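Local atomic coordinates of immunoreactive 84kD antigen PG93 (Porphyromonas gingivalis, PDB entry 5M11), a protein that serves as an essential cell-surface component of the type-IX secretion system and binds calcium and zinc ions. Residues 604-609 with 633-638; 11-16 with 627-632; 233-238 with 246-251. All coordinates share one frame; numbering follows the deposited sequence.

Contact 1 of 3, residues 604-609 with 633-638; sequences ATQGTG and SNNILS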
ATOM      1  N   ALA A 604      -6.969   9.511  -9.216  1.00 60.23           N
ATOM      2  CA  ALA A 604      -6.713   9.037  -7.862  1.00 59.51           C
ATOM      3  C   ALA A 604      -7.205  10.084  -6.885  1.00 66.15           C
ATOM      4  O   ALA A 604      -6.946  11.281  -7.079  1.00 66.34           O
ATOM      5  CB  ALA A 604      -5.240   8.812  -7.662  1.00 58.47           C
ATOM      6  N   THR A 605      -7.927   9.648  -5.847  1.00 64.56           N
ATOM      7  CA  THR A 605      -8.481  10.518  -4.810  1.00 66.69           C
ATOM      8  C   THR A 605      -8.053  10.084  -3.392  1.00 72.11           C
ATOM      9  O   THR A 605      -7.731   8.921  -3.138  1.00 70.08           O
ATOM     10  CB  THR A 605     -10.040  10.577  -4.877  1.00 75.19           C
ATOM     11  OG1 THR A 605     -10.622   9.415  -4.266  1.00 70.06           O
ATOM     12  CG2 THR A 605     -10.583  10.803  -6.289  1.00 72.40           C
ATOM     13  N   GLN A 606      -8.121  11.035  -2.464  1.00 72.00           N
ATOM     14  CA  GLN A 606      -7.861  10.822  -1.054  1.00 73.83           C
ATOM     15  C   GLN A 606      -9.203  10.536  -0.391  1.00 80.82           C
ATOM     16  O   GLN A 606      -9.961  11.467  -0.132  1.00 83.48           O
ATOM     17  CB  GLN A 606      -7.162  12.063  -0.461  1.00 75.87           C
ATOM     18  CG  GLN A 606      -6.844  11.988   1.022  1.00 86.74           C
ATOM     19  CD  GLN A 606      -5.654  12.850   1.351  1.00101.29           C
ATOM     20  OE1 GLN A 606      -5.763  14.076   1.512  1.00 97.25           O
ATOM     21  NE2 GLN A 606      -4.485  12.223   1.437  1.00 89.95           N
ATOM     22  N   GLY A 607      -9.526   9.251  -0.251  1.00 77.26           N
ATOM     23  CA  GLY A 607     -10.729   8.762   0.419  1.00 79.64           C
ATOM     24  C   GLY A 607     -11.946   8.307  -0.366  1.00 83.36           C
ATOM     25  O   GLY A 607     -12.920   7.876   0.256  1.00 87.25           O
ATOM     26  N   THR A 608     -11.964   8.419  -1.700  1.00 76.05           N
ATOM     27  CA  THR A 608     -13.172   8.002  -2.447  1.00 76.04           C
ATOM     28  C   THR A 608     -12.840   7.021  -3.620  1.00 75.59           C
ATOM     29  O   THR A 608     -13.656   6.817  -4.528  1.00 74.15           O
ATOM     30  CB  THR A 608     -13.992   9.225  -2.941  1.00 82.20           C
ATOM     31  OG1 THR A 608     -13.227   9.986  -3.879  1.00 81.48           O
ATOM     32  CG2 THR A 608     -14.489  10.113  -1.805  1.00 81.15           C
ATOM     33  N   GLY A 609     -11.663   6.411  -3.561  1.00 69.63           N
ATOM     34  CA  GLY A 609     -11.226   5.435  -4.545  1.00 66.94           C
ATOM     35  C   GLY A 609     -10.637   6.007  -5.814  1.00 67.96           C
ATOM     36  O   GLY A 609     -10.046   7.090  -5.810  1.00 65.04           O
ATOM     37  N   SER A 633      -6.916   0.254  -0.825  1.00 64.79           N
ATOM     38  CA  SER A 633      -7.312   1.405  -0.027  1.00 66.74           C
ATOM     39  C   SER A 633      -8.006   2.454  -0.881  1.00 72.57           C
ATOM     40  O   SER A 633      -7.634   2.638  -2.045  1.00 69.99           O
ATOM     41  CB  SER A 633      -6.090   2.015   0.651  1.00 69.66           C
ATOM     42  OG  SER A 633      -6.388   3.231   1.315  1.00 79.69           O
ATOM     43  N   ASN A 634      -8.998   3.168  -0.293  1.00 72.52           N
ATOM     44  CA  ASN A 634      -9.698   4.275  -0.965  1.00 72.21           C
ATOM     45  C   ASN A 634      -8.806   5.535  -1.007  1.00 73.85           C
ATOM     46  O   ASN A 634      -9.122   6.471  -1.741  1.00 72.80           O
ATOM     47  CB  ASN A 634     -11.042   4.598  -0.285  1.00 76.84           C
ATOM     48  CG  ASN A 634     -12.117   3.542  -0.435  1.00 90.21           C
ATOM     49  OD1 ASN A 634     -12.219   2.857  -1.458  1.00 82.90           O
ATOM     50  ND2 ASN A 634     -12.981   3.430   0.572  1.00 75.14           N
ATOM     51  N   ASN A 635      -7.706   5.561  -0.209  1.00 69.77           N
ATOM     52  CA  ASN A 635      -6.752   6.663  -0.182  1.00 68.88           C
ATOM     53  C   ASN A 635      -5.557   6.289  -1.082  1.00 71.89           C
ATOM     54  O   ASN A 635      -4.699   5.479  -0.701  1.00 71.31           O
ATOM     55  CB  ASN A 635      -6.333   7.022   1.260  1.00 70.54           C
ATOM     56  CG  ASN A 635      -5.357   8.185   1.407  1.00 86.87           C
ATOM     57  OD1 ASN A 635      -4.973   8.883   0.444  1.00 82.15           O
ATOM     58  ND2 ASN A 635      -4.922   8.416   2.639  1.00 74.12           N
ATOM     59  N   ILE A 636      -5.561   6.860  -2.314  1.00 67.29           N
ATOM     60  CA  ILE A 636      -4.555   6.665  -3.358  1.00 64.81           C
ATOM     61  C   ILE A 636      -3.645   7.882  -3.373  1.00 67.95           C
ATOM     62  O   ILE A 636      -4.124   9.005  -3.481  1.00 68.80           O
ATOM     63  CB  ILE A 636      -5.200   6.404  -4.755  1.00 66.79           C
ATOM     64  CG1 ILE A 636      -6.321   5.340  -4.676  1.00 67.88           C
ATOM     65  CG2 ILE A 636      -4.118   6.030  -5.817  1.00 65.45           C
ATOM     66  CD1 ILE A 636      -7.249   5.325  -5.849  1.00 68.89           C
ATOM     67  N   LEU A 637      -2.336   7.649  -3.280  1.00 62.65           N
ATOM     68  CA  LEU A 637      -1.305   8.682  -3.200  1.00 61.42           C
ATOM     69  C   LEU A 637      -0.706   9.040  -4.557  1.00 62.66           C
ATOM     70  O   LEU A 637      -0.320  10.198  -4.762  1.00 60.61           O
ATOM     71  CB  LEU A 637      -0.186   8.199  -2.251  1.00 61.84           C
ATOM     72  CG  LEU A 637      -0.356   8.575  -0.773  1.00 68.95           C
ATOM     73  CD1 LEU A 637      -1.453   7.765  -0.096  1.00 70.68           C
ATOM     74  CD2 LEU A 637       0.944   8.416  -0.028  1.00 73.05           C
ATOM     75  N   SER A 638      -0.600   8.032  -5.466  1.00 57.94           N
ATOM     76  CA  SER A 638      -0.018   8.174  -6.797  1.00 55.05           C
ATOM     77  C   SER A 638      -0.616   7.205  -7.842  1.00 57.75           C
ATOM     78  O   SER A 638      -1.264   6.215  -7.500  1.00 59.32           O
ATOM     79  CB  SER A 638       1.491   7.966  -6.725  1.00 57.40           C
ATOM     80  OG  SER A 638       1.823   6.733  -6.110  1.00 67.05           O
TER
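The apolar, close-fitting side of this contact is carried by I636, the first residue of strand 636-642. Its CG1 lies anti to the carbonyl carbon and CG2 anti to the backbone N, so the two branches spread apart: I636 CG2 rests on A604 CB at 3.5 Å, while CD1 reaches the backbone of G609. A beta-branched side chain suits a spot where two separate surfaces have to be filled, and the short A604 side chain lets the two strands come close here. I636 N donates a nearly straight hydrogen bond (172°) to T605 O, 3.1 Å away.

Next along, N634 O is gripped twice by the turn: G609 N, at 3.1 Å, lies in the carbonyl plane on a lone pair, whereas G607 N, at 3.2 Å, comes from 50° above it. Both glycines have positive phi, and at G607 a side chain would collide with the preceding carbonyl, so glycine fits. Within the turn, T605 OG1 donates to G609 O at 2.8 Å and accepts from T608 N, an ST motif. The amide of N634 is engaged by V626 N and E627 OE1.

Toward solvent the fit loosens. Q606 and N635 run side by side, amide planes 80° apart, with Q606 NE2 3.5 Å from N635 OD1. Backbone hydrogen bonds thus join sheets 589-624 and 636-660, whose topology fits adjacent four-stranded propeller blades, while the Q606 and N635 amides only lie alongside each other.

Contact 2 of 3, residues 11-16 with 627-632; sequences GIWNTL and ENSPLL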
ATOM      1  N   GLY A  11      -5.063 -12.248 -14.574  1.00 66.53           N
ATOM      2  CA  GLY A  11      -6.164 -11.574 -13.899  1.00 65.80           C
ATOM      3  C   GLY A  11      -5.998 -10.071 -13.904  1.00 66.92           C
ATOM      4  O   GLY A  11      -4.894  -9.569 -13.679  1.00 65.04           O
ATOM      5  N   ILE A  12      -7.114  -9.351 -14.122  1.00 62.71           N
ATOM      6  CA  ILE A  12      -7.232  -7.891 -14.269  1.00 60.01           C
ATOM      7  C   ILE A  12      -6.586  -7.082 -13.091  1.00 59.82           C
ATOM      8  O   ILE A  12      -5.914  -6.093 -13.377  1.00 57.85           O
ATOM      9  CB  ILE A  12      -8.731  -7.542 -14.503  1.00 64.26           C
ATOM     10  CG1 ILE A  12      -9.081  -7.801 -15.987  1.00 66.03           C
ATOM     11  CG2 ILE A  12      -9.104  -6.111 -14.083  1.00 62.68           C
ATOM     12  CD1 ILE A  12     -10.601  -8.047 -16.306  1.00 83.35           C
ATOM     13  N   TRP A  13      -6.789  -7.474 -11.819  1.00 56.34           N
ATOM     14  CA  TRP A  13      -6.188  -6.803 -10.650  1.00 54.63           C
ATOM     15  C   TRP A  13      -5.067  -7.637 -10.080  1.00 60.17           C
ATOM     16  O   TRP A  13      -5.198  -8.863  -9.982  1.00 62.50           O
ATOM     17  CB  TRP A  13      -7.216  -6.549  -9.527  1.00 54.37           C
ATOM     18  CG  TRP A  13      -8.275  -5.530  -9.832  1.00 55.36           C
ATOM     19  CD1 TRP A  13      -9.458  -5.748 -10.476  1.00 59.54           C
ATOM     20  CD2 TRP A  13      -8.274  -4.139  -9.450  1.00 53.75           C
ATOM     21  NE1 TRP A  13     -10.186  -4.579 -10.537  1.00 58.85           N
ATOM     22  CE2 TRP A  13      -9.485  -3.578  -9.907  1.00 58.32           C
ATOM     23  CE3 TRP A  13      -7.374  -3.319  -8.750  1.00 53.13           C
ATOM     24  CZ2 TRP A  13      -9.807  -2.225  -9.711  1.00 56.79           C
ATOM     25  CZ3 TRP A  13      -7.699  -1.985  -8.547  1.00 53.74           C
ATOM     26  CH2 TRP A  13      -8.899  -1.449  -9.033  1.00 55.10           C
ATOM     27  N   ASN A  14      -3.989  -6.979  -9.649  1.00 55.40           N
ATOM     28  CA  ASN A  14      -2.866  -7.641  -8.994  1.00 55.07           C
ATOM     29  C   ASN A  14      -2.221  -6.716  -7.946  1.00 56.51           C
ATOM     30  O   ASN A  14      -2.379  -5.492  -8.035  1.00 54.61           O
ATOM     31  CB  ASN A  14      -1.841  -8.139 -10.012  1.00 57.05           C
ATOM     32  CG  ASN A  14      -1.824  -9.647 -10.091  1.00104.94           C
ATOM     33  OD1 ASN A  14      -2.320 -10.243 -11.055  1.00105.51           O
ATOM     34  ND2 ASN A  14      -1.322 -10.305  -9.036  1.00103.01           N
ATOM     35  N   THR A  15      -1.532  -7.304  -6.933  1.00 52.41           N
ATOM     36  CA  THR A  15      -0.857  -6.527  -5.889  1.00 51.47           C
ATOM     37  C   THR A  15       0.655  -6.775  -5.919  1.00 56.18           C
ATOM     38  O   THR A  15       1.116  -7.923  -6.045  1.00 55.85           O
ATOM     39  CB  THR A  15      -1.426  -6.805  -4.502  1.00 59.64           C
ATOM     40  OG1 THR A  15      -1.285  -8.186  -4.225  1.00 67.76           O
ATOM     41  CG2 THR A  15      -2.884  -6.422  -4.371  1.00 58.98           C
ATOM     42  N   LEU A  16       1.420  -5.676  -5.780  1.00 52.54           N
ATOM     43  CA  LEU A  16       2.882  -5.688  -5.785  1.00 52.49           C
ATOM     44  C   LEU A  16       3.389  -5.237  -4.382  1.00 58.20           C
ATOM     45  O   LEU A  16       3.856  -4.103  -4.153  1.00 57.62           O
ATOM     46  CB  LEU A  16       3.392  -4.811  -6.952  1.00 50.69           C
ATOM     47  CG  LEU A  16       3.128  -5.357  -8.382  1.00 54.74           C
ATOM     48  CD1 LEU A  16       3.188  -4.272  -9.387  1.00 53.03           C
ATOM     49  CD2 LEU A  16       4.185  -6.406  -8.793  1.00 60.52           C
ATOM     50  N   GLU A 627     -14.801  -1.389  -1.422  1.00 80.12           N
ATOM     51  CA  GLU A 627     -16.148  -1.940  -1.321  1.00 83.27           C
ATOM     52  C   GLU A 627     -16.589  -2.706  -2.578  1.00 89.23           C
ATOM     53  O   GLU A 627     -17.112  -3.822  -2.430  1.00 91.60           O
ATOM     54  CB  GLU A 627     -17.158  -0.819  -1.014  1.00 86.52           C
ATOM     55  CG  GLU A 627     -17.031  -0.189   0.369  1.00 99.19           C
ATOM     56  CD  GLU A 627     -15.859   0.736   0.653  1.00121.50           C
ATOM     57  OE1 GLU A 627     -15.195   1.193  -0.306  1.00122.72           O
ATOM     58  OE2 GLU A 627     -15.610   1.009   1.850  1.00113.68           O
ATOM     59  N   ASN A 628     -16.395  -2.112  -3.801  1.00 83.88           N
ATOM     60  CA  ASN A 628     -16.817  -2.669  -5.106  1.00 83.22           C
ATOM     61  C   ASN A 628     -15.681  -3.340  -5.894  1.00 84.95           C
ATOM     62  O   ASN A 628     -15.950  -3.957  -6.927  1.00 85.17           O
ATOM     63  CB  ASN A 628     -17.454  -1.572  -5.998  1.00 82.76           C
ATOM     64  CG  ASN A 628     -16.495  -0.890  -6.956  1.00 96.04           C
ATOM     65  OD1 ASN A 628     -15.492  -0.322  -6.547  1.00 90.54           O
ATOM     66  ND2 ASN A 628     -16.739  -0.996  -8.254  1.00 83.34           N
ATOM     67  N   SER A 629     -14.427  -3.187  -5.463  1.00 78.92           N
ATOM     68  CA  SER A 629     -13.332  -3.766  -6.229  1.00 75.78           C
ATOM     69  C   SER A 629     -12.200  -4.318  -5.326  1.00 76.26           C
ATOM     70  O   SER A 629     -12.180  -4.012  -4.130  1.00 77.65           O
ATOM     71  CB  SER A 629     -12.775  -2.719  -7.189  1.00 76.31           C
ATOM     72  OG  SER A 629     -11.794  -1.938  -6.532  1.00 84.90           O
ATOM     73  N   PRO A 630     -11.217  -5.073  -5.893  1.00 67.63           N
ATOM     74  CA  PRO A 630     -10.107  -5.584  -5.070  1.00 65.79           C
ATOM     75  C   PRO A 630      -9.122  -4.497  -4.588  1.00 64.87           C
ATOM     76  O   PRO A 630      -8.157  -4.858  -3.906  1.00 63.13           O
ATOM     77  CB  PRO A 630      -9.403  -6.572  -6.012  1.00 66.40           C
ATOM     78  CG  PRO A 630     -10.369  -6.828  -7.126  1.00 71.26           C
ATOM     79  CD  PRO A 630     -11.084  -5.547  -7.286  1.00 67.15           C
ATOM     80  N   LEU A 631      -9.382  -3.184  -4.907  1.00 58.30           N
ATOM     81  CA  LEU A 631      -8.587  -2.014  -4.497  1.00 56.28           C
ATOM     82  C   LEU A 631      -8.279  -2.059  -2.981  1.00 63.07           C
ATOM     83  O   LEU A 631      -9.186  -2.205  -2.145  1.00 64.32           O
ATOM     84  CB  LEU A 631      -9.301  -0.703  -4.883  1.00 55.91           C
ATOM     85  CG  LEU A 631      -8.561   0.617  -4.659  1.00 59.00           C
ATOM     86  CD1 LEU A 631      -7.485   0.846  -5.701  1.00 57.11           C
ATOM     87  CD2 LEU A 631      -9.510   1.772  -4.713  1.00 60.29           C
ATOM     88  N   LEU A 632      -6.969  -2.010  -2.650  1.00 60.19           N
ATOM     89  CA  LEU A 632      -6.431  -2.134  -1.283  1.00 60.90           C
ATOM     90  C   LEU A 632      -6.893  -1.002  -0.337  1.00 68.85           C
ATOM     91  O   LEU A 632      -7.223  -1.282   0.822  1.00 71.39           O
ATOM     92  CB  LEU A 632      -4.891  -2.213  -1.308  1.00 58.12           C
ATOM     93  CG  LEU A 632      -4.283  -3.550  -1.750  1.00 60.19           C
ATOM     94  CD1 LEU A 632      -2.787  -3.418  -1.978  1.00 57.49           C
ATOM     95  CD2 LEU A 632      -4.547  -4.651  -0.724  1.00 64.78           C
TER
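W13 places CG anti to its carbonyl carbon and beside the backbone N (chi1 -69°), and chi2 of 86° then swings the indole broadside to the loop at 627-632. P630 meets it there: its CD sits almost straight above the five-membered ring, 3.5 Å from the centroid and 8° off the normal, a CH-pi contact. Proline suits the place because its CD hydrogens, next to the ring nitrogen, are slightly polarised, and it sets its CD and CG edge on the indole face. At the far end of the indole, W13 CZ3 packs on L631 CD1 at 4.0 Å.

Strand 13-16 is one edge strand of a four-stranded antiparallel sheet whose other strands, 636-642, 647-652 and 655-660, come from far later in the chain. Such completion of a blade by a strand from the start of the chain fits the "velcro" closure of beta-propellers, and W13 reaches from this strand across to the loop leading into strand 636-642.

S629 OG holds that loop in shape: it accepts from L631 N at 3.2 Å, forming an ST turn, and is also bonded to T625 O. Farther along, T15 CG2 touches L632 CD1 at 3.8 Å, while T15 OG1 bonds D55 OD2.

Contact 3 of 3, residues 233-238 with 246-251; sequences ADSRLY and ICAENR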
ATOM      1  N   ALA A 233      16.069  -5.693  30.694  1.00 65.60           N
ATOM      2  CA  ALA A 233      14.807  -4.945  30.719  1.00 63.77           C
ATOM      3  C   ALA A 233      14.136  -4.953  29.371  1.00 68.90           C
ATOM      4  O   ALA A 233      14.791  -5.101  28.339  1.00 69.04           O
ATOM      5  CB  ALA A 233      15.038  -3.510  31.163  1.00 67.20           C
ATOM      6  N   ASP A 234      12.814  -4.833  29.397  1.00 67.23           N
ATOM      7  CA  ASP A 234      11.949  -4.787  28.229  1.00 68.40           C
ATOM      8  C   ASP A 234      12.250  -5.956  27.261  1.00 71.88           C
ATOM      9  O   ASP A 234      12.400  -5.767  26.046  1.00 72.74           O
ATOM     10  CB  ASP A 234      12.034  -3.409  27.544  1.00 74.68           C
ATOM     11  CG  ASP A 234      11.498  -2.291  28.428  1.00 96.21           C
ATOM     12  OD1 ASP A 234      10.266  -2.085  28.439  1.00 96.90           O
ATOM     13  OD2 ASP A 234      12.316  -1.632  29.127  1.00107.24           O
ATOM     14  N   SER A 235      12.342  -7.169  27.844  1.00 66.01           N
ATOM     15  CA  SER A 235      12.525  -8.425  27.121  1.00 63.82           C
ATOM     16  C   SER A 235      11.186  -8.835  26.562  1.00 63.86           C
ATOM     17  O   SER A 235      10.161  -8.430  27.125  1.00 63.32           O
ATOM     18  CB  SER A 235      13.060  -9.503  28.056  1.00 65.16           C
ATOM     19  OG  SER A 235      14.473  -9.467  28.107  1.00 76.54           O
ATOM     20  N   ARG A 236      11.168  -9.627  25.475  1.00 56.90           N
ATOM     21  CA  ARG A 236       9.906 -10.085  24.878  1.00 52.85           C
ATOM     22  C   ARG A 236       9.679 -11.569  25.206  1.00 52.74           C
ATOM     23  O   ARG A 236      10.648 -12.332  25.252  1.00 52.60           O
ATOM     24  CB  ARG A 236       9.915  -9.853  23.353  1.00 51.09           C
ATOM     25  CG  ARG A 236       9.822  -8.385  22.915  1.00 56.17           C
ATOM     26  CD  ARG A 236      10.822  -8.031  21.811  1.00 62.70           C
ATOM     27  NE  ARG A 236      12.172  -7.816  22.336  1.00 78.41           N
ATOM     28  CZ  ARG A 236      13.289  -7.950  21.631  1.00 99.36           C
ATOM     29  NH1 ARG A 236      13.237  -8.285  20.347  1.00 90.44           N
ATOM     30  NH2 ARG A 236      14.472  -7.747  22.204  1.00 86.89           N
ATOM     31  N   LEU A 237       8.414 -11.982  25.425  1.00 46.42           N
ATOM     32  CA  LEU A 237       8.060 -13.392  25.687  1.00 44.33           C
ATOM     33  C   LEU A 237       7.246 -13.967  24.539  1.00 48.45           C
ATOM     34  O   LEU A 237       6.150 -13.489  24.264  1.00 49.44           O
ATOM     35  CB  LEU A 237       7.296 -13.594  27.026  1.00 42.08           C
ATOM     36  CG  LEU A 237       6.539 -14.928  27.238  1.00 44.59           C
ATOM     37  CD1 LEU A 237       7.468 -16.072  27.566  1.00 45.29           C
ATOM     38  CD2 LEU A 237       5.580 -14.826  28.361  1.00 44.20           C
ATOM     39  N   TYR A 238       7.767 -15.015  23.901  1.00 44.15           N
ATOM     40  CA  TYR A 238       7.082 -15.737  22.828  1.00 41.92           C
ATOM     41  C   TYR A 238       6.714 -17.065  23.398  1.00 45.41           C
ATOM     42  O   TYR A 238       7.554 -17.768  23.966  1.00 45.37           O
ATOM     43  CB  TYR A 238       7.934 -15.840  21.547  1.00 44.10           C
ATOM     44  CG  TYR A 238       8.379 -14.472  21.090  1.00 47.09           C
ATOM     45  CD1 TYR A 238       7.474 -13.416  21.016  1.00 48.79           C
ATOM     46  CD2 TYR A 238       9.722 -14.185  20.893  1.00 50.35           C
ATOM     47  CE1 TYR A 238       7.888 -12.125  20.700  1.00 51.01           C
ATOM     48  CE2 TYR A 238      10.148 -12.895  20.573  1.00 53.28           C
ATOM     49  CZ  TYR A 238       9.224 -11.869  20.474  1.00 59.29           C
ATOM     50  OH  TYR A 238       9.601 -10.595  20.140  1.00 62.79           O
ATOM     51  N   ILE A 246      12.457 -16.149  25.883  1.00 50.82           N
ATOM     52  CA  ILE A 246      12.692 -14.837  26.487  1.00 51.63           C
ATOM     53  C   ILE A 246      13.750 -14.172  25.645  1.00 63.05           C
ATOM     54  O   ILE A 246      14.923 -14.541  25.718  1.00 64.08           O
ATOM     55  CB  ILE A 246      13.073 -14.878  27.990  1.00 53.19           C
ATOM     56  CG1 ILE A 246      12.084 -15.715  28.834  1.00 50.73           C
ATOM     57  CG2 ILE A 246      13.246 -13.466  28.542  1.00 53.54           C
ATOM     58  CD1 ILE A 246      10.722 -15.141  29.058  1.00 53.27           C
ATOM     59  N   CYS A 247      13.329 -13.236  24.805  1.00 64.56           N
ATOM     60  CA  CYS A 247      14.242 -12.580  23.895  1.00 69.64           C
ATOM     61  C   CYS A 247      14.585 -11.227  24.398  1.00 79.56           C
ATOM     62  O   CYS A 247      13.741 -10.327  24.483  1.00 78.98           O
ATOM     63  CB  CYS A 247      13.660 -12.537  22.494  1.00 70.93           C
ATOM     64  SG  CYS A 247      13.073 -14.149  21.932  1.00 73.77           S
ATOM     65  N   ALA A 248      15.840 -11.142  24.824  1.00 81.18           N
ATOM     66  CA  ALA A 248      16.516  -9.978  25.356  1.00 84.93           C
ATOM     67  C   ALA A 248      17.359  -9.362  24.253  1.00 97.61           C
ATOM     68  O   ALA A 248      17.454  -9.944  23.163  1.00 99.86           O
ATOM     69  CB  ALA A 248      17.400 -10.411  26.511  1.00 85.91           C
ATOM     70  N   GLU A 249      17.972  -8.200  24.513  1.00 97.74           N
ATOM     71  CA  GLU A 249      18.853  -7.603  23.525  1.00101.94           C
ATOM     72  C   GLU A 249      20.171  -8.367  23.537  1.00106.45           C
ATOM     73  O   GLU A 249      20.803  -8.459  24.590  1.00106.23           O
ATOM     74  CB  GLU A 249      19.061  -6.112  23.798  1.00106.45           C
ATOM     75  CG  GLU A 249      18.181  -5.228  22.938  1.00123.80           C
ATOM     76  CD  GLU A 249      18.602  -3.772  22.950  1.00162.05           C
ATOM     77  OE1 GLU A 249      19.524  -3.410  22.183  1.00163.10           O
ATOM     78  OE2 GLU A 249      18.024  -2.997  23.746  1.00162.58           O
ATOM     79  N   ASN A 250      20.502  -9.002  22.392  1.00103.30           N
ATOM     80  CA  ASN A 250      21.706  -9.784  22.033  1.00105.30           C
ATOM     81  C   ASN A 250      21.572 -11.308  22.324  1.00103.13           C
ATOM     82  O   ASN A 250      22.314 -12.078  21.710  1.00105.45           O
ATOM     83  CB  ASN A 250      23.038  -9.227  22.623  1.00112.41           C
ATOM     84  CG  ASN A 250      23.398  -9.568  24.055  1.00145.41           C
ATOM     85  OD1 ASN A 250      23.682 -10.717  24.402  1.00146.77           O
ATOM     86  ND2 ASN A 250      23.529  -8.548  24.891  1.00137.69           N
ATOM     87  N   ARG A 251      20.648 -11.752  23.197  1.00 91.81           N
ATOM     88  CA  ARG A 251      20.517 -13.190  23.454  1.00 87.71           C
ATOM     89  C   ARG A 251      19.061 -13.625  23.733  1.00 84.10           C
ATOM     90  O   ARG A 251      18.215 -12.791  24.067  1.00 81.96           O
ATOM     91  CB  ARG A 251      21.455 -13.635  24.599  1.00 87.36           C
ATOM     92  CG  ARG A 251      21.000 -13.300  26.024  1.00 92.23           C
ATOM     93  CD  ARG A 251      21.382 -11.906  26.491  1.00 95.73           C
ATOM     94  NE  ARG A 251      20.845 -11.637  27.825  1.00 94.52           N
ATOM     95  CZ  ARG A 251      20.495 -10.436  28.276  1.00100.49           C
ATOM     96  NH1 ARG A 251      20.622  -9.364  27.502  1.00 82.53           N
ATOM     97  NH2 ARG A 251      20.003 -10.300  29.500  1.00 83.46           N
TER
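R236 leaves strand 236-239 with CG anti to its carbonyl carbon and then bends twice, at chi2 (135°) and chi3 (-79°), so that the chain folds back over the partner strand. Its CB lies 4.0 Å from C247 O. CG and CD carry the chain past this oxygen, and NE and CZ return to it, so that C247 O stands over one face of the guanidinium, 3.5 Å from NH2. That same R236 NH2, at the tip, comes obliquely within 3.8 Å of A248 O. A long, flexible arginine suits this partly exposed position: the positive group lies with C247 O over its face and may gain from that carbonyl.

The main chains of the two strands pair: R236 N reaches C247 O at 2.8 Å in a nearly straight bond (173°), and C247 N returns one to R236 O at 2.9 Å. C247 SG approaches the Y238 ring obliquely, 3.5 Å from CE2, a sulfur-aromatic contact suited to a small, polarisable side chain. On the other face of the sheet L237 CD1 meets I246 CD1 at 3.7 Å. R236-C247 as a hydrogen-bonded pair and L237-I246 as a non-hydrogen-bonded pair make an antiparallel hairpin, the first two strands of a four-stranded beta-propeller blade.

Contacts 1 and 2 are neighbours, their centres about 13 Å apart, and both reach the sheet of strands 13-16, 655-660, 647-652 and 636-642. Segments 627-632 and 633-638 follow one another directly, so a single connection touches the N-terminal strand first and the preceding blade, at 604-609, next; G609 CA even packs on L631 CD2. Contact 3 lies in a different sheet, its centre about 40 Å from that of contact 1 and 39 Å from that of contact 2. Along the chain it is nested inside contact 2 and closes before contact 1 opens. The sheets from 22-27 to 302-303 look like a propeller inserted after strand 13-16, which completes the later propeller of contacts 1 and 2.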